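Local coordinates for maintenance of ploidy protein MOB1 (Saccharomyces cerevisiae, PDB 2HJN), which activates the protein kinase DBF2, whose phosphorylation by CDC15 in late anaphase requires its binding, within the mitotic exit network, at residues G95-T98 / E99-S102; P133-V136 / E137-R141; E191-L195 / N196-V200. All coordinates share one frame; numbering follows the deposited sequence.

Along the chain the contacts come in series: contact 1 at the C-terminal end of helix 75-97, contact 2 within helix 132-147, and contact 3 where helix 189-194 gives way to helix 198-214. Contact 1 lies between the others, its centre about 13 Å from each, whereas the centres of contacts 2 and 3 are about 22 Å apart. It touches both: Pro133 packs on the zinc-binding end of 99-102, and Ile192, Leu195 and Leu197 pack on Ser96. Zinc ties the loop after helix 75-97, through Cys101 and Cys106, to helix 165-187 through His183 and to His188 just before helix 189-194. Contacts 1 and 3 also touch the second subunit; no other chain touches contact 2.

Contact 1. Residues G95-T98 / E99-S102; sequences GSIT and EFCS. With ZN (zinc ion), chain B.
With CG anti to its carbonyl carbon and beside its backbone N (chi1 -52°), the Phe100 side chain turns back along the chain, so that ring atom CD1 comes to 3.9 Å from Ile97 CB. That carbon lies in the ring plane, at the edge, and the two side chains cross at about a right angle. In Cys101 the sulfur instead lies opposite the backbone N (chi1 -176°), which carries SG to the zinc ion at 2.4 Å. The backbone from Ile97 to Cys101 is wound tightly. Phe100 N donates to Ile97 O at 2.8 Å, and Cys101 N donates to Thr98 O at 3.3 Å; both bonds span three residues, as in a 3-10 turn. One water joins Thr98 OG1 to Cys101 O, donating to the latter at 2.6 Å; another bridges Ser96 O and Glu99 N. A hydroxyl suits position 98, gripped by the water and by Tyr26 O. The Phe100 ring and the Glu99 carboxylate both lie at the dimer interface, each meeting His30 of the second subunit: the ring edge-to-face, OE2 through a hydrogen bond to the backbone N. Cysteine supplies the thiolate that, with Cys106, His183 and His188, completes the Cys2His2 zinc site of this Mob1/phocein family protein.

Contact 2. Residues P133-V136 / E137-R141; sequences PKYV and ECLMR
Residues 133-136 and 137-141 form consecutive turns of one regular helix, joined by four bonds from N-H to the carbonyl four residues earlier, among them Glu137 N to Pro133 O at 3.0 Å and Met140 N to Val136 O at 2.8 Å. Proline fits early in helix 132-147, where the first turn asks for no N-H of its own. Tyr135 CG lies opposite its backbone N (chi1 -176°), which swings the ring forward along the helix until it slants across Leu139, with Tyr135 CE1 3.4 Å from Leu139 CD1. Val136 and Met140, modelled as selenomethionine, run alongside each other in the same direction, Val136 CG1 being 4.0 Å from Met140 CG. These apolar groups suit a surface facing helices 75-97 and 165-187. Arg141 NH1 forms a salt bridge with Glu137 OE2 at 2.9 Å; the oxygen lies in the guanidinium plane, but the nitrogen approaches from above the carboxylate. Glu137 OE1 accepts from Thr27 N, and the arginine gives NE to Gln144 and NH2 to the hydroxyls of Tyr26 and Tyr87. Exposed Lys134 against buried Tyr135, Val136, Leu139 and Met140 marks an amphipathic helix packed into the helical Mob fold.

Contact 3. Residues E191-L195 / N196-V200; sequences EILEL and NLQTV
Leu193 and Gln198 meet across the bend, CD1 of Leu193 lying 3.5 Å from the amide carbon CD of Gln198. Gln198 places CG between its backbone N and carbonyl carbon (chi1 59°), and its chain bends at chi2, folding the amide back over the leucine. With an alanine here, Leu193 CD1 would probably lose this cover, leaving the leucine freer to turn. Within the same turn, Ile192 CG2, opposite its backbone N, comes over the Leu197 backbone at 3.6 Å from Leu197 C, while Leu197 CD1 reaches Leu195 CB at 3.9 Å. These branched apolar chains suit buried places against Ser96 of helix 75-97. Asn196 takes a left-handed backbone (phi 64°), which asparagine tolerates better than most, and its CG, beside the backbone N (chi1 -49°), brings OD1 to 2.7 Å from a water that also lies near Leu193 O. Glu194 turns to the dimer interface, where OE1 bonds NE2 of His30 of the second subunit. Bonds from Asn196 N to Leu193 O and Leu197 N to Ile192 O, with that positive phi, define a Schellman motif that ends helix 189-194 and sets Leu197 at the N-cap of helix 198-214.

Contact 1. Residues G95-T98 / E99-S102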
loop_
_atom_site.group_PDB
_atom_site.type_symbol
_atom_site.label_atom_id
_atom_site.label_comp_id
_atom_site.label_asym_id
_atom_site.label_seq_id
_atom_site.Cartn_x
_atom_site.Cartn_y
_atom_site.Cartn_z
ATOM N N GLY A 95 -4.372 -1.170 -4.575
ATOM C CA GLY A 95 -3.050 -1.275 -5.149
ATOM C C GLY A 95 -2.187 -2.269 -4.428
ATOM O O GLY A 95 -1.343 -2.884 -5.038
ATOM N N SER A 96 -2.345 -2.397 -3.114
ATOM C CA SER A 96 -1.531 -3.341 -2.348
ATOM C C SER A 96 -1.815 -4.819 -2.694
ATOM O O SER A 96 -0.927 -5.694 -2.612
ATOM C CB SER A 96 -1.685 -3.093 -0.830
ATOM O OG SER A 96 -2.896 -3.638 -0.335
ATOM N N ILE A 97 -3.047 -5.096 -3.108
ATOM C CA ILE A 97 -3.445 -6.483 -3.377
ATOM C C ILE A 97 -3.795 -6.765 -4.847
ATOM O O ILE A 97 -4.304 -7.853 -5.168
ATOM C CB ILE A 97 -4.557 -6.978 -2.399
ATOM C CG1 ILE A 97 -5.744 -5.995 -2.323
ATOM C CG2 ILE A 97 -3.965 -7.157 -1.028
ATOM C CD1 ILE A 97 -6.818 -6.203 -3.357
ATOM N N THR A 98 -3.521 -5.789 -5.716
ATOM C CA THR A 98 -4.041 -5.834 -7.097
ATOM C C THR A 98 -3.642 -7.093 -7.911
ATOM O O THR A 98 -4.424 -7.579 -8.796
ATOM C CB THR A 98 -3.620 -4.571 -7.896
ATOM O OG1 THR A 98 -4.257 -4.614 -9.167
ATOM C CG2 THR A 98 -2.073 -4.521 -8.133
ATOM N N GLU A 99 -2.453 -7.617 -7.631
ATOM C CA GLU A 99 -2.007 -8.838 -8.324
ATOM C C GLU A 99 -2.798 -10.082 -7.930
ATOM O O GLU A 99 -2.677 -11.092 -8.596
ATOM C CB GLU A 99 -0.500 -9.111 -8.147
ATOM C CG GLU A 99 0.441 -8.121 -8.808
ATOM C CD GLU A 99 1.928 -8.507 -8.586
ATOM O OE1 GLU A 99 2.370 -9.559 -9.070
ATOM O OE2 GLU A 99 2.636 -7.779 -7.895
ATOM N N PHE A 100 -3.583 -10.022 -6.849
ATOM C CA PHE A 100 -4.428 -11.155 -6.379
ATOM C C PHE A 100 -5.884 -11.086 -6.872
ATOM O O PHE A 100 -6.681 -11.973 -6.597
ATOM C CB PHE A 100 -4.424 -11.201 -4.848
ATOM C CG PHE A 100 -3.025 -11.201 -4.240
ATOM C CD1 PHE A 100 -2.579 -10.118 -3.484
ATOM C CD2 PHE A 100 -2.152 -12.248 -4.480
ATOM C CE1 PHE A 100 -1.290 -10.093 -2.942
ATOM C CE2 PHE A 100 -0.852 -12.235 -3.941
ATOM C CZ PHE A 100 -0.425 -11.151 -3.164
ATOM N N CYS A 101 -6.213 -10.027 -7.609
ATOM C CA CYS A 101 -7.563 -9.832 -8.173
ATOM C C CYS A 101 -7.474 -9.687 -9.702
ATOM O O CYS A 101 -7.171 -8.628 -10.243
ATOM C CB CYS A 101 -8.244 -8.638 -7.518
ATOM S SG CYS A 101 -9.930 -8.348 -8.041
ATOM N N SER A 102 -7.721 -10.799 -10.387
ATOM C CA SER A 102 -7.716 -10.870 -11.858
ATOM C C SER A 102 -9.082 -11.355 -12.391
ATOM O O SER A 102 -9.927 -11.792 -11.633
ATOM C CB SER A 102 -6.625 -11.849 -12.356
ATOM O OG SER A 102 -7.011 -13.195 -12.100
HETATM ZN ZN ZN B . -11.078 -9.736 -6.492
HETATM O O HOH W 1 -0.095 -6.691 -5.602
HETATM O O HOH W 2 -6.779 -6.129 -9.720
#

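Contact 2. Residues P133-V136 / E137-R141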
loop_
_atom_site.group_PDB
_atom_site.type_symbol
_atom_site.label_atom_id
_atom_site.label_comp_id
_atom_site.label_asym_id
_atom_site.label_seq_id
_atom_site.Cartn_x
_atom_site.Cartn_y
_atom_site.Cartn_z
ATOM N N PRO A 133 -11.732 -6.782 -11.264
ATOM C CA PRO A 133 -10.746 -5.715 -11.620
ATOM C C PRO A 133 -11.178 -4.773 -12.768
ATOM O O PRO A 133 -10.777 -3.610 -12.796
ATOM C CB PRO A 133 -9.510 -6.517 -11.984
ATOM C CG PRO A 133 -10.104 -7.854 -12.525
ATOM C CD PRO A 133 -11.218 -8.126 -11.574
ATOM N N LYS A 134 -11.998 -5.263 -13.719
ATOM C CA LYS A 134 -12.572 -4.393 -14.732
ATOM C C LYS A 134 -13.512 -3.371 -14.124
ATOM O O LYS A 134 -13.441 -2.209 -14.485
ATOM C CB LYS A 134 -13.317 -5.197 -15.831
ATOM C CG LYS A 134 -13.916 -4.315 -16.955
ATOM C CD LYS A 134 -12.747 -3.931 -17.891
ATOM C CE LYS A 134 -13.193 -3.327 -19.178
ATOM N NZ LYS A 134 -12.009 -3.328 -20.083
ATOM N N TYR A 135 -14.394 -3.829 -13.231
ATOM C CA TYR A 135 -15.291 -3.000 -12.453
ATOM C C TYR A 135 -14.524 -1.875 -11.700
ATOM O O TYR A 135 -14.828 -0.683 -11.837
ATOM C CB TYR A 135 -16.061 -3.863 -11.431
ATOM C CG TYR A 135 -17.088 -3.027 -10.677
ATOM C CD1 TYR A 135 -16.672 -2.159 -9.669
ATOM C CD2 TYR A 135 -18.433 -3.036 -11.017
ATOM C CE1 TYR A 135 -17.541 -1.374 -8.988
ATOM C CE2 TYR A 135 -19.344 -2.235 -10.319
ATOM C CZ TYR A 135 -18.865 -1.395 -9.311
ATOM O OH TYR A 135 -19.683 -0.557 -8.581
ATOM N N VAL A 136 -13.513 -2.289 -10.941
ATOM C CA VAL A 136 -12.757 -1.367 -10.078
ATOM C C VAL A 136 -12.010 -0.321 -10.912
ATOM O O VAL A 136 -12.128 0.892 -10.674
ATOM C CB VAL A 136 -11.831 -2.145 -9.089
ATOM C CG1 VAL A 136 -10.965 -1.149 -8.209
ATOM C CG2 VAL A 136 -12.686 -3.000 -8.185
ATOM N N GLU A 137 -11.360 -0.792 -11.971
ATOM C CA GLU A 137 -10.728 0.084 -12.930
ATOM C C GLU A 137 -11.662 1.150 -13.481
ATOM O O GLU A 137 -11.333 2.337 -13.433
ATOM C CB GLU A 137 -10.072 -0.750 -14.063
ATOM C CG GLU A 137 -9.372 0.061 -15.152
ATOM C CD GLU A 137 -8.037 0.651 -14.728
ATOM O OE1 GLU A 137 -7.342 -0.014 -13.962
ATOM O OE2 GLU A 137 -7.653 1.763 -15.189
ATOM N N CYS A 138 -12.800 0.733 -14.057
ATOM C CA CYS A 138 -13.801 1.643 -14.635
ATOM C C CYS A 138 -14.316 2.645 -13.595
ATOM O O CYS A 138 -14.463 3.848 -13.887
ATOM C CB CYS A 138 -14.992 0.811 -15.153
ATOM S SG CYS A 138 -14.658 -0.129 -16.712
ATOM N N LEU A 139 -14.664 2.141 -12.404
ATOM C CA LEU A 139 -15.202 2.972 -11.344
ATOM C C LEU A 139 -14.207 4.015 -10.902
ATOM O O LEU A 139 -14.585 5.181 -10.774
ATOM C CB LEU A 139 -15.649 2.175 -10.102
ATOM C CG LEU A 139 -16.171 2.830 -8.815
ATOM C CD1 LEU A 139 -16.932 1.798 -7.966
ATOM C CD2 LEU A 139 -15.102 3.305 -7.898
HETATM N N MSE A 140 -12.977 3.599 -10.603
HETATM C CA MSE A 140 -11.940 4.540 -10.098
HETATM C C MSE A 140 -11.578 5.574 -11.153
HETATM O O MSE A 140 -11.442 6.742 -10.824
HETATM C CB MSE A 140 -10.684 3.797 -9.670
HETATM C CG MSE A 140 -10.925 2.832 -8.506
HETATM SE SE MSE A 140 -11.503 3.689 -6.788
HETATM C CE MSE A 140 -9.683 3.887 -6.124
ATOM N N ARG A 141 -11.406 5.162 -12.413
ATOM C CA ARG A 141 -11.163 6.124 -13.520
ATOM C C ARG A 141 -12.359 7.083 -13.693
ATOM O O ARG A 141 -12.170 8.232 -14.017
ATOM C CB ARG A 141 -10.884 5.426 -14.881
ATOM C CG ARG A 141 -9.495 4.693 -15.054
ATOM C CD ARG A 141 -8.218 5.444 -14.566
ATOM N NE ARG A 141 -8.036 5.491 -13.097
ATOM C CZ ARG A 141 -7.630 4.501 -12.317
ATOM N NH1 ARG A 141 -7.370 3.288 -12.785
ATOM N NH2 ARG A 141 -7.507 4.721 -11.020
#

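Contact 3. Residues E191-L195 / N196-V200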
loop_
_atom_site.group_PDB
_atom_site.type_symbol
_atom_site.label_atom_id
_atom_site.label_comp_id
_atom_site.label_asym_id
_atom_site.label_seq_id
_atom_site.Cartn_x
_atom_site.Cartn_y
_atom_site.Cartn_z
ATOM N N GLU A 191 -5.123 -11.461 2.187
ATOM C CA GLU A 191 -3.925 -10.905 1.531
ATOM C C GLU A 191 -3.560 -9.605 2.224
ATOM O O GLU A 191 -2.411 -9.296 2.396
ATOM C CB GLU A 191 -4.193 -10.733 0.034
ATOM C CG GLU A 191 -4.172 -12.088 -0.761
ATOM C CD GLU A 191 -5.407 -12.307 -1.639
ATOM O OE1 GLU A 191 -6.281 -11.432 -1.702
ATOM O OE2 GLU A 191 -5.517 -13.370 -2.282
ATOM N N ILE A 192 -4.570 -8.878 2.658
ATOM C CA ILE A 192 -4.409 -7.652 3.406
ATOM C C ILE A 192 -3.665 -8.001 4.731
ATOM O O ILE A 192 -2.705 -7.335 5.138
ATOM C CB ILE A 192 -5.821 -6.986 3.630
ATOM C CG1 ILE A 192 -6.346 -6.261 2.341
ATOM C CG2 ILE A 192 -5.871 -6.066 4.935
ATOM C CD1 ILE A 192 -5.357 -5.154 1.864
ATOM N N LEU A 193 -4.124 -9.072 5.362
ATOM C CA LEU A 193 -3.520 -9.646 6.581
ATOM C C LEU A 193 -2.064 -10.097 6.401
ATOM O O LEU A 193 -1.193 -9.783 7.231
ATOM C CB LEU A 193 -4.405 -10.851 7.029
ATOM C CG LEU A 193 -4.482 -11.321 8.481
ATOM C CD1 LEU A 193 -4.825 -10.187 9.390
ATOM C CD2 LEU A 193 -5.534 -12.442 8.618
ATOM N N GLU A 194 -1.793 -10.865 5.347
ATOM C CA GLU A 194 -0.390 -11.198 4.932
ATOM C C GLU A 194 0.578 -9.974 4.907
ATOM O O GLU A 194 1.772 -10.096 5.243
ATOM C CB GLU A 194 -0.436 -11.851 3.548
ATOM C CG GLU A 194 0.865 -12.432 2.995
ATOM C CD GLU A 194 0.944 -12.444 1.423
ATOM O OE1 GLU A 194 2.080 -12.186 0.937
ATOM O OE2 GLU A 194 -0.096 -12.712 0.683
ATOM N N LEU A 195 0.051 -8.810 4.504
ATOM C CA LEU A 195 0.843 -7.585 4.364
ATOM C C LEU A 195 0.741 -6.680 5.605
ATOM O O LEU A 195 1.273 -5.559 5.631
ATOM C CB LEU A 195 0.399 -6.844 3.102
ATOM C CG LEU A 195 0.643 -7.524 1.739
ATOM C CD1 LEU A 195 -0.079 -6.780 0.617
ATOM C CD2 LEU A 195 2.169 -7.643 1.479
ATOM N N ASN A 196 0.036 -7.164 6.625
ATOM C CA ASN A 196 -0.104 -6.457 7.901
ATOM C C ASN A 196 -0.853 -5.121 7.710
ATOM O O ASN A 196 -0.554 -4.148 8.354
ATOM C CB ASN A 196 1.262 -6.269 8.626
ATOM C CG ASN A 196 2.070 -7.574 8.714
ATOM O OD1 ASN A 196 1.562 -8.615 9.161
ATOM N ND2 ASN A 196 3.337 -7.527 8.242
ATOM N N LEU A 197 -1.863 -5.105 6.835
ATOM C CA LEU A 197 -2.599 -3.864 6.535
ATOM C C LEU A 197 -3.991 -3.858 7.127
ATOM O O LEU A 197 -4.801 -3.002 6.783
ATOM C CB LEU A 197 -2.723 -3.680 5.022
ATOM C CG LEU A 197 -1.438 -3.243 4.342
ATOM C CD1 LEU A 197 -1.528 -3.411 2.781
ATOM C CD2 LEU A 197 -1.231 -1.781 4.708
ATOM N N GLN A 198 -4.263 -4.816 8.026
ATOM C CA GLN A 198 -5.598 -4.924 8.655
ATOM C C GLN A 198 -6.025 -3.670 9.377
ATOM O O GLN A 198 -7.193 -3.262 9.263
ATOM C CB GLN A 198 -5.748 -6.171 9.575
ATOM C CG GLN A 198 -4.748 -6.210 10.717
ATOM C CD GLN A 198 -3.569 -7.110 10.488
ATOM O OE1 GLN A 198 -3.184 -7.927 11.376
ATOM N NE2 GLN A 198 -2.977 -6.992 9.333
ATOM N N THR A 199 -5.084 -3.020 10.079
ATOM C CA THR A 199 -5.405 -1.825 10.901
ATOM C C THR A 199 -5.595 -0.583 10.018
ATOM O O THR A 199 -6.533 0.180 10.226
ATOM C CB THR A 199 -4.362 -1.599 12.073
ATOM O OG1 THR A 199 -4.264 -2.781 12.888
ATOM C CG2 THR A 199 -4.798 -0.450 12.982
ATOM N N VAL A 200 -4.756 -0.434 8.985
ATOM C CA VAL A 200 -4.927 0.622 8.005
ATOM C C VAL A 200 -6.282 0.447 7.271
ATOM O O VAL A 200 -6.994 1.443 7.030
ATOM C CB VAL A 200 -3.747 0.684 6.999
ATOM C CG1 VAL A 200 -4.030 1.710 5.896
ATOM C CG2 VAL A 200 -2.490 1.071 7.692
HETATM O O HOH W 3 -0.776 -9.676 10.076
#